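Local coordinates for protein glucosamine--fructose-6-phosphate aminotransferase [isomerizing] (Francisella tularensis subsp. tularensis, PDB 3TBF) that probably catalyses the making of glucosamine 6-phosphate from fructose 6-phosphate, using glutamine as nitrogen donor, this C-terminal portion carrying the two sugar-isomerase (SIS) domains, at residues V161-T164 with K165-T168; E198-K201 with N202-A205; E258-S262 with G263-H267. All coordinates share one frame; numbering follows the deposited sequence. Where two conformers were deposited one is given.

Overall arrangement
The three contacts follow one another along the chain. Interaction 1 opens helix 165-184 within the first SIS domain, its centre about 9 Å from the centre of the chain. Interaction 2 is the junction of helices 190-201 and 203-211, its centre about 19 Å from that of interaction 1; its Leu200 and Ile203 pack on helix 165-184. Interaction 3 lies at the end of strand 256-261, an outermost strand of the second SIS sheet, its centre about 25 Å from that of interaction 1 and, across the chain's centre, about 31 Å from that of interaction 2. Interactions 1 and 2 involve successive helices 165-184 and 190-201 and touch no other chain, whereas interaction 3 meets the second subunit.

Interaction 1: residues V161-T164 with K165-T168; sequences VAST and KAFT
The first turn of helix 165-184 starts here, with Thr164 at the N-cap position and its carbonyl oxygen serving as the shared acceptor of the turn. Two backbone donors reach Thr164 O. Thr168 N approaches at 3.3 Å from Thr164 O in the i to i+4 pattern of an alpha helix, its N-H aimed well at the oxygen (164°). Phe167 N is nearer, 2.9 Å from Thr164 O, but comes from above the carbonyl plane and makes the more bent bond (133°). Two grips on one oxygen tie the entering loop to the new helix. The side chain of Thr164 makes no capping bond; instead the carboxylate of Glu158 accepts from the backbone N-H groups of Thr164 and Ala166. An acid suits this place, since the start of a helix probably favours negative charge. Alongside, the small Ser163 and Ala166 allow their CB atoms to approach to 4.2 Å. Phe167 CB passes 3.4 Å from Thr164 O, yet with CG anti to the backbone N (chi1 176°) its ring swings away from the loop. Lys165 likewise leaves the turn as a long extended arm whose ammonium forms a salt bridge with Glu20, and the hydroxyl of Thr168 pairs with Gln21. The loop follows strand 149-152 and leads into a helix buried among others: the bulky, apolar Phe167 ring suits the meeting of helices 63-80, 238-253 and 335-355, while Thr164 packs on helices 13-19 and 335-355.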
ATOM      1  N   VAL A 161      -4.171 -18.185  15.622  1.00 34.54           N
ATOM      2  CA  VAL A 161      -4.788 -17.787  14.373  1.00 35.37           C
ATOM      3  C   VAL A 161      -3.868 -16.713  13.729  1.00 35.40           C
ATOM      4  O   VAL A 161      -3.501 -16.825  12.553  1.00 35.88           O
ATOM      5  CB  VAL A 161      -6.256 -17.242  14.552  1.00 35.55           C
ATOM      6  CG1 VAL A 161      -6.762 -16.638  13.231  1.00 35.21           C
ATOM      7  CG2 VAL A 161      -7.187 -18.340  15.016  1.00 35.07           C
ATOM      8  N   ALA A 162      -3.494 -15.690  14.500  1.00 34.26           N
ATOM      9  CA  ALA A 162      -2.599 -14.676  13.970  1.00 33.50           C
ATOM     10  C   ALA A 162      -1.182 -15.129  14.199  1.00 32.76           C
ATOM     11  O   ALA A 162      -0.876 -15.823  15.170  1.00 33.17           O
ATOM     12  CB  ALA A 162      -2.837 -13.294  14.629  1.00 33.36           C
ATOM     13  N   SER A 163      -0.304 -14.753  13.287  1.00 30.81           N
ATOM     14  CA  SER A 163       1.082 -15.027  13.506  1.00 29.21           C
ATOM     15  C   SER A 163       1.702 -13.887  14.366  1.00 27.24           C
ATOM     16  O   SER A 163       1.397 -12.681  14.205  1.00 27.25           O
ATOM     17  CB  SER A 163       1.782 -15.164  12.187  1.00 28.80           C
ATOM     18  OG  SER A 163       2.068 -13.876  11.738  1.00 31.23           O
ATOM     19  N   THR A 164       2.559 -14.289  15.290  1.00 24.74           N
ATOM     20  CA  THR A 164       3.196 -13.367  16.204  1.00 22.31           C
ATOM     21  C   THR A 164       4.694 -13.548  16.090  1.00 21.26           C
ATOM     22  O   THR A 164       5.385 -12.736  15.473  1.00 21.03           O
ATOM     23  CB  THR A 164       2.717 -13.571  17.652  1.00 22.41           C
ATOM     24  OG1 THR A 164       2.918 -14.943  18.045  1.00 20.05           O
ATOM     25  CG2 THR A 164       1.236 -13.173  17.795  1.00 16.76           C
ATOM     26  N   LYS A 165       5.203 -14.636  16.641  1.00 19.29           N
ATOM     27  CA  LYS A 165       6.633 -14.826  16.627  1.00 17.31           C
ATOM     28  C   LYS A 165       7.217 -15.001  15.229  1.00 16.38           C
ATOM     29  O   LYS A 165       8.385 -14.719  15.007  1.00 16.85           O
ATOM     30  CB  LYS A 165       7.011 -15.950  17.559  1.00 18.13           C
ATOM     31  CG  LYS A 165       6.577 -17.282  17.082  1.00 17.08           C
ATOM     32  CD  LYS A 165       6.651 -18.301  18.137  1.00 13.76           C
ATOM     33  CE  LYS A 165       6.283 -19.663  17.533  1.00 14.54           C
ATOM     34  NZ  LYS A 165       6.783 -20.799  18.387  1.00 12.71           N
ATOM     35  N   ALA A 166       6.411 -15.425  14.264  1.00 16.16           N
ATOM     36  CA  ALA A 166       6.873 -15.502  12.872  1.00 14.76           C
ATOM     37  C   ALA A 166       7.140 -14.105  12.308  1.00 14.10           C
ATOM     38  O   ALA A 166       8.019 -13.946  11.486  1.00 15.04           O
ATOM     39  CB  ALA A 166       5.875 -16.194  12.028  1.00 14.18           C
ATOM     40  N   PHE A 167       6.376 -13.105  12.731  1.00 12.31           N
ATOM     41  CA  PHE A 167       6.579 -11.781  12.250  1.00 12.14           C
ATOM     42  C   PHE A 167       7.820 -11.124  12.832  1.00 12.56           C
ATOM     43  O   PHE A 167       8.622 -10.567  12.098  1.00 13.93           O
ATOM     44  CB  PHE A 167       5.374 -10.918  12.562  1.00 12.44           C
ATOM     45  CG  PHE A 167       5.547  -9.482  12.164  1.00 11.97           C
ATOM     46  CD1 PHE A 167       5.473  -9.109  10.853  1.00 13.76           C
ATOM     47  CD2 PHE A 167       5.757  -8.518  13.110  1.00 14.93           C
ATOM     48  CE1 PHE A 167       5.599  -7.747  10.486  1.00 15.64           C
ATOM     49  CE2 PHE A 167       5.883  -7.170  12.774  1.00 15.84           C
ATOM     50  CZ  PHE A 167       5.847  -6.781  11.470  1.00 14.93           C
ATOM     51  N   THR A 168       7.985 -11.198  14.149  1.00 12.58           N
ATOM     52  CA  THR A 168       9.128 -10.596  14.778  1.00 11.71           C
ATOM     53  C   THR A 168      10.439 -11.256  14.379  1.00 11.22           C
ATOM     54  O   THR A 168      11.396 -10.544  14.141  1.00 12.00           O
ATOM     55  CB  THR A 168       8.961 -10.526  16.284  1.00 12.24           C
ATOM     56  OG1 THR A 168       8.593 -11.814  16.793  1.00 12.76           O
ATOM     57  CG2 THR A 168       7.920  -9.454  16.637  1.00  7.52           C
TER

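Interaction 2: residues E198-K201 with N202-A205; sequences EELK and NIRA
The backbone N-H of Asn202 is shared between two carbonyls of the preceding turn. Asn202 N lies 3.2 Å from Glu199 O, an i to i+3 bond in which the donor stands far above the carbonyl plane, and 3.1 Å from Glu198 O in a weak, strongly bent bond of the i to i+4 kind. One residue on, Ile203 N gives a straighter bond to Leu200 O at 3.1 Å, again with i to i+3 spacing. The tighter spacing marks the place where helix 190-201 gives way to helix 203-211. The Asn202 side chain folds back over the same turn, its CG anti to its own carbonyl carbon (chi1 -66°). Glu198 O sits against this amide with the carbon nearest, 3.1 Å from Asn202 CG; neither ND2, at a poor angle, nor OD1, itself an acceptor, bonds to that oxygen. On the outer side a salt bridge with i to i+3 spacing joins two residues of helix 190-201: Lys201 NZ meets the syn side of Glu198 OE2 at 2.8 Å, and the ammonium also donates to the carbonyl of Gly36. Leu200 and Ile203 run alongside each other into the core, Leu200 CD2 4.1 Å from Ile203 CD1, and supply the hydrocarbon that suits a buried side packed on helices 165-184 and 21-30. Glu198, Lys201 and Asn202 thus lie outward, the first two held by their surface salt bridge. Glu199 is the exception, a buried acid whose OE2 is satisfied by the backbone N-H groups of Phe334 and Ser335; these donors, near the start of helix 335-355, would probably favour its negative charge.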
ATOM      1  N   GLU A 198      24.963  -5.005  18.168  1.00 22.30           N
ATOM      2  CA  GLU A 198      24.646  -4.939  19.603  1.00 23.25           C
ATOM      3  C   GLU A 198      23.222  -4.515  19.829  1.00 22.54           C
ATOM      4  O   GLU A 198      22.586  -4.977  20.745  1.00 22.42           O
ATOM      5  CB  GLU A 198      25.592  -4.009  20.407  1.00 24.32           C
ATOM      6  CG  GLU A 198      27.032  -4.583  20.541  1.00 30.98           C
ATOM      7  CD  GLU A 198      27.133  -6.003  21.272  1.00 39.13           C
ATOM      8  OE1 GLU A 198      26.831  -6.070  22.505  1.00 46.09           O
ATOM      9  OE2 GLU A 198      27.545  -7.033  20.635  1.00 37.39           O
ATOM     10  N   GLU A 199      22.714  -3.622  18.996  1.00 22.24           N
ATOM     11  CA  GLU A 199      21.342  -3.242  19.109  1.00 22.01           C
ATOM     12  C   GLU A 199      20.391  -4.437  18.851  1.00 20.73           C
ATOM     13  O   GLU A 199      19.373  -4.560  19.511  1.00 19.78           O
ATOM     14  CB  GLU A 199      21.059  -2.069  18.155  1.00 22.62           C
ATOM     15  CG  GLU A 199      19.596  -1.775  17.966  1.00 24.43           C
ATOM     16  CD  GLU A 199      19.305  -0.486  17.130  1.00 29.81           C
ATOM     17  OE1 GLU A 199      20.241   0.168  16.562  1.00 25.79           O
ATOM     18  OE2 GLU A 199      18.095  -0.166  17.044  1.00 31.64           O
ATOM     19  N   LEU A 200      20.708  -5.292  17.886  1.00 20.46           N
ATOM     20  CA  LEU A 200      19.896  -6.482  17.635  1.00 20.04           C
ATOM     21  C   LEU A 200      19.961  -7.381  18.865  1.00 20.05           C
ATOM     22  O   LEU A 200      18.946  -7.884  19.304  1.00 19.74           O
ATOM     23  CB  LEU A 200      20.355  -7.253  16.391  1.00 19.16           C
ATOM     24  CG  LEU A 200      20.188  -6.564  15.032  1.00 21.03           C
ATOM     25  CD1 LEU A 200      20.527  -7.500  13.812  1.00 17.55           C
ATOM     26  CD2 LEU A 200      18.786  -5.904  14.835  1.00 16.85           C
ATOM     27  N   LYS A 201      21.138  -7.565  19.446  1.00 20.82           N
ATOM     28  CA  LYS A 201      21.215  -8.398  20.667  1.00 21.29           C
ATOM     29  C   LYS A 201      20.384  -7.879  21.865  1.00 22.06           C
ATOM     30  O   LYS A 201      19.939  -8.656  22.718  1.00 22.46           O
ATOM     31  CB  LYS A 201      22.630  -8.588  21.088  1.00 20.96           C
ATOM     32  CG  LYS A 201      23.417  -9.397  20.126  1.00 20.85           C
ATOM     33  CD  LYS A 201      24.787  -9.557  20.685  1.00 23.14           C
ATOM     34  CE  LYS A 201      25.730 -10.208  19.734  1.00 25.23           C
ATOM     35  NZ  LYS A 201      27.122  -9.788  20.104  1.00 24.75           N
ATOM     36  N   ASN A 202      20.140  -6.575  21.890  1.00 22.41           N
ATOM     37  CA  ASN A 202      19.471  -5.966  23.007  1.00 22.84           C
ATOM     38  C   ASN A 202      17.983  -6.100  22.860  1.00 21.66           C
ATOM     39  O   ASN A 202      17.259  -5.736  23.779  1.00 23.22           O
ATOM     40  CB  ASN A 202      19.831  -4.481  23.135  1.00 23.70           C
ATOM     41  CG  ASN A 202      21.327  -4.249  23.481  1.00 28.75           C
ATOM     42  OD1 ASN A 202      22.039  -5.141  23.987  1.00 31.21           O
ATOM     43  ND2 ASN A 202      21.792  -3.041  23.191  1.00 33.09           N
ATOM     44  N   ILE A 203      17.510  -6.592  21.722  1.00 18.61           N
ATOM     45  CA  ILE A 203      16.088  -6.724  21.530  1.00 17.39           C
ATOM     46  C   ILE A 203      15.392  -7.614  22.563  1.00 17.61           C
ATOM     47  O   ILE A 203      14.248  -7.367  22.951  1.00 19.02           O
ATOM     48  CB  ILE A 203      15.702  -7.233  20.078  1.00 16.27           C
ATOM     49  CG1 ILE A 203      16.055  -6.167  19.032  1.00 16.69           C
ATOM     50  CG2 ILE A 203      14.211  -7.467  20.012  1.00 13.24           C
ATOM     51  CD1 ILE A 203      15.782  -6.537  17.551  1.00 10.92           C
ATOM     52  N   ARG A 204      16.046  -8.679  22.970  1.00 17.63           N
ATOM     53  CA  ARG A 204      15.441  -9.618  23.909  1.00 17.47           C
ATOM     54  C   ARG A 204      14.949  -8.945  25.195  1.00 17.43           C
ATOM     55  O   ARG A 204      13.802  -9.102  25.588  1.00 17.25           O
ATOM     56  CB  ARG A 204      16.433 -10.705  24.255  1.00 17.70           C
ATOM     57  CG  ARG A 204      15.889 -11.637  25.279  1.00 21.06           C
ATOM     58  CD  ARG A 204      16.663 -12.939  25.396  1.00 23.06           C
ATOM     59  NE  ARG A 204      15.893 -13.891  26.212  1.00 26.37           N
ATOM     60  CZ  ARG A 204      16.016 -15.215  26.171  1.00 27.93           C
ATOM     61  NH1 ARG A 204      16.878 -15.788  25.346  1.00 27.89           N
ATOM     62  NH2 ARG A 204      15.275 -15.959  26.971  1.00 29.97           N
ATOM     63  N   ALA A 205      15.814  -8.171  25.830  1.00 16.92           N
ATOM     64  CA  ALA A 205      15.426  -7.446  27.038  1.00 17.34           C
ATOM     65  C   ALA A 205      14.292  -6.463  26.760  1.00 17.13           C
ATOM     66  O   ALA A 205      13.384  -6.280  27.557  1.00 17.36           O
ATOM     67  CB  ALA A 205      16.639  -6.715  27.641  1.00 15.74           C
TER

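Interaction 3: residues E258-S262 with G263-H267; sequences EAYPS and GELKH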
ATOM      1  N   GLU A 258      -8.003  -0.422  10.385  1.00 17.94           N
ATOM      2  CA  GLU A 258      -7.241   0.003   9.251  1.00 17.54           C
ATOM      3  C   GLU A 258      -6.102   0.937   9.638  1.00 17.55           C
ATOM      4  O   GLU A 258      -6.259   1.837  10.516  1.00 17.92           O
ATOM      5  CB  GLU A 258      -8.171   0.748   8.295  1.00 18.25           C
ATOM      6  CG  GLU A 258      -7.509   0.957   6.935  1.00 21.96           C
ATOM      7  CD  GLU A 258      -8.380   1.721   5.965  1.00 25.08           C
ATOM      8  OE1 GLU A 258      -9.443   2.196   6.440  1.00 29.45           O
ATOM      9  OE2 GLU A 258      -7.984   1.872   4.773  1.00 23.49           O
ATOM     10  N   ALA A 259      -4.976   0.763   8.940  1.00 17.21           N
ATOM     11  CA  ALA A 259      -3.767   1.556   9.170  1.00 17.51           C
ATOM     12  C   ALA A 259      -3.561   2.613   8.113  1.00 18.16           C
ATOM     13  O   ALA A 259      -3.752   2.355   6.926  1.00 18.54           O
ATOM     14  CB  ALA A 259      -2.544   0.678   9.242  1.00 15.97           C
ATOM     15  N   TYR A 260      -3.117   3.777   8.561  1.00 20.44           N
ATOM     16  CA  TYR A 260      -2.778   4.898   7.669  1.00 22.51           C
ATOM     17  C   TYR A 260      -1.404   5.431   8.044  1.00 23.87           C
ATOM     18  O   TYR A 260      -1.067   5.450   9.231  1.00 24.48           O
ATOM     19  CB  TYR A 260      -3.798   5.995   7.819  1.00 22.51           C
ATOM     20  CG  TYR A 260      -5.191   5.644   7.291  1.00 24.88           C
ATOM     21  CD1 TYR A 260      -5.545   5.886   5.955  1.00 29.34           C
ATOM     22  CD2 TYR A 260      -6.172   5.142   8.148  1.00 25.50           C
ATOM     23  CE1 TYR A 260      -6.811   5.594   5.495  1.00 30.95           C
ATOM     24  CE2 TYR A 260      -7.418   4.830   7.707  1.00 29.05           C
ATOM     25  CZ  TYR A 260      -7.758   5.069   6.381  1.00 33.21           C
ATOM     26  OH  TYR A 260      -9.060   4.777   5.964  1.00 39.10           O
ATOM     27  N   PRO A 261      -0.584   5.810   7.044  1.00 26.20           N
ATOM     28  CA  PRO A 261       0.649   6.537   7.375  1.00 27.63           C
ATOM     29  C   PRO A 261       0.203   7.850   7.956  1.00 30.11           C
ATOM     30  O   PRO A 261      -0.687   8.472   7.382  1.00 29.96           O
ATOM     31  CB  PRO A 261       1.331   6.774   6.013  1.00 27.90           C
ATOM     32  CG  PRO A 261       0.405   6.286   4.955  1.00 26.13           C
ATOM     33  CD  PRO A 261      -0.893   5.860   5.595  1.00 26.15           C
ATOM     34  N   SER A 262       0.762   8.255   9.086  1.00 31.93           N
ATOM     35  CA  SER A 262       0.246   9.433   9.789  1.00 34.39           C
ATOM     36  C   SER A 262       0.210  10.727   8.963  1.00 36.25           C
ATOM     37  O   SER A 262      -0.640  11.584   9.193  1.00 36.83           O
ATOM     38  CB  SER A 262       1.047   9.656  11.052  1.00 34.42           C
ATOM     39  OG  SER A 262       1.227   8.411  11.716  1.00 36.19           O
ATOM     40  N   GLY A 263       1.123  10.859   8.006  1.00 38.03           N
ATOM     41  CA  GLY A 263       1.132  12.004   7.111  1.00 40.19           C
ATOM     42  C   GLY A 263      -0.004  12.118   6.106  1.00 42.02           C
ATOM     43  O   GLY A 263      -0.114  13.155   5.446  1.00 43.27           O
ATOM     44  N   GLU A 264      -0.858  11.093   5.989  1.00 43.03           N
ATOM     45  CA  GLU A 264      -1.860  11.028   4.928  1.00 44.07           C
ATOM     46  C   GLU A 264      -3.313  11.118   5.404  1.00 45.94           C
ATOM     47  O   GLU A 264      -4.268  10.919   4.611  1.00 45.99           O
ATOM     48  CB  GLU A 264      -1.686   9.738   4.136  1.00 43.55           C
ATOM     49  CG  GLU A 264      -0.414   9.685   3.315  1.00 43.73           C
ATOM     50  CD  GLU A 264      -0.392  10.651   2.108  1.00 45.81           C
ATOM     51  OE1 GLU A 264       0.555  11.513   2.135  1.00 39.79           O
ATOM     52  OE2 GLU A 264      -1.283  10.499   1.159  1.00 43.51           O
ATOM     53  N   LEU A 265      -3.478  11.449   6.677  1.00 47.92           N
ATOM     54  CA  LEU A 265      -4.791  11.643   7.268  1.00 49.57           C
ATOM     55  C   LEU A 265      -5.556  12.769   6.607  1.00 51.51           C
ATOM     56  O   LEU A 265      -6.789  12.738   6.542  1.00 51.14           O
ATOM     57  CB  LEU A 265      -4.642  11.963   8.756  1.00 50.14           C
ATOM     58  CG  LEU A 265      -3.794  10.974   9.550  1.00 49.68           C
ATOM     59  CD1 LEU A 265      -3.867  11.267  11.054  1.00 48.35           C
ATOM     60  CD2 LEU A 265      -4.227   9.559   9.186  1.00 47.28           C
ATOM     61  N   LYS A 266      -4.790  13.751   6.131  1.00 54.16           N
ATOM     62  CA  LYS A 266      -5.291  14.993   5.533  1.00 56.87           C
ATOM     63  C   LYS A 266      -6.369  14.745   4.499  1.00 57.88           C
ATOM     64  O   LYS A 266      -7.417  15.397   4.523  1.00 58.86           O
ATOM     65  CB  LYS A 266      -4.148  15.786   4.862  1.00 57.61           C
ATOM     66  CG  LYS A 266      -2.825  15.794   5.629  1.00 58.02           C
ATOM     67  CD  LYS A 266      -1.991  17.060   5.398  1.00 60.45           C
ATOM     68  CE  LYS A 266      -1.092  17.334   6.628  1.00 61.68           C
ATOM     69  NZ  LYS A 266      -0.239  16.145   6.981  1.00 60.32           N
ATOM     70  N   HIS A 267      -6.105  13.787   3.610  1.00 58.35           N
ATOM     71  CA  HIS A 267      -7.030  13.485   2.515  0.60 58.84           C
ATOM     72  C   HIS A 267      -8.163  12.554   2.951  1.00 58.70           C
ATOM     73  O   HIS A 267      -9.345  12.934   2.910  1.00 59.32           O
ATOM     74  CB  HIS A 267      -6.301  12.938   1.266  0.60 58.53           C
ATOM     75  CG  HIS A 267      -5.621  11.617   1.463  0.60 58.72           C
ATOM     76  ND1 HIS A 267      -6.310  10.424   1.552  0.60 59.35           N
ATOM     77  CD2 HIS A 267      -4.308  11.297   1.550  0.60 59.88           C
ATOM     78  CE1 HIS A 267      -5.453   9.431   1.716  0.60 58.53           C
ATOM     79  NE2 HIS A 267      -4.231   9.934   1.715  0.60 58.63           N
TER
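Leu265 lays one methyl against the stem of Tyr260, with Leu265 CD2 3.8 Å from Tyr260 CB, and approaches the tyrosine ring obliquely. The same leucine crowds the backbone, for its CG is only 3.2 Å from Ser262 O. Between these residues the chain reverses in a type I beta turn, closed by Glu264 N donating to Pro261 O at 3.0 Å with a nearly straight N-H (160°). Ser262 and Gly263 hold the two central positions with type I angles, the glycine bringing no side chain into the bend, and Pro261, which has no N-H to give, ends the strand and offers its carbonyl oxygen. Pro261 CG also touches Glu264 CG at 3.9 Å. Glu264 then bends at chi2 (-70°), carrying its carboxylate to Ser90 of the second subunit, whose hydroxyl is its strongest partner. Further back on the strand, the Tyr260 hydroxyl weakly bonds Glu258, whose carboxylate also pairs with His256 of the second subunit. Strand 256-261 is hydrogen-bonded to strand 229-234 and ends at the turn, in keeping with the alpha/beta SIS fold, where loops follow the C-terminal ends of a parallel sheet; here that loop also helps form the dimer interface.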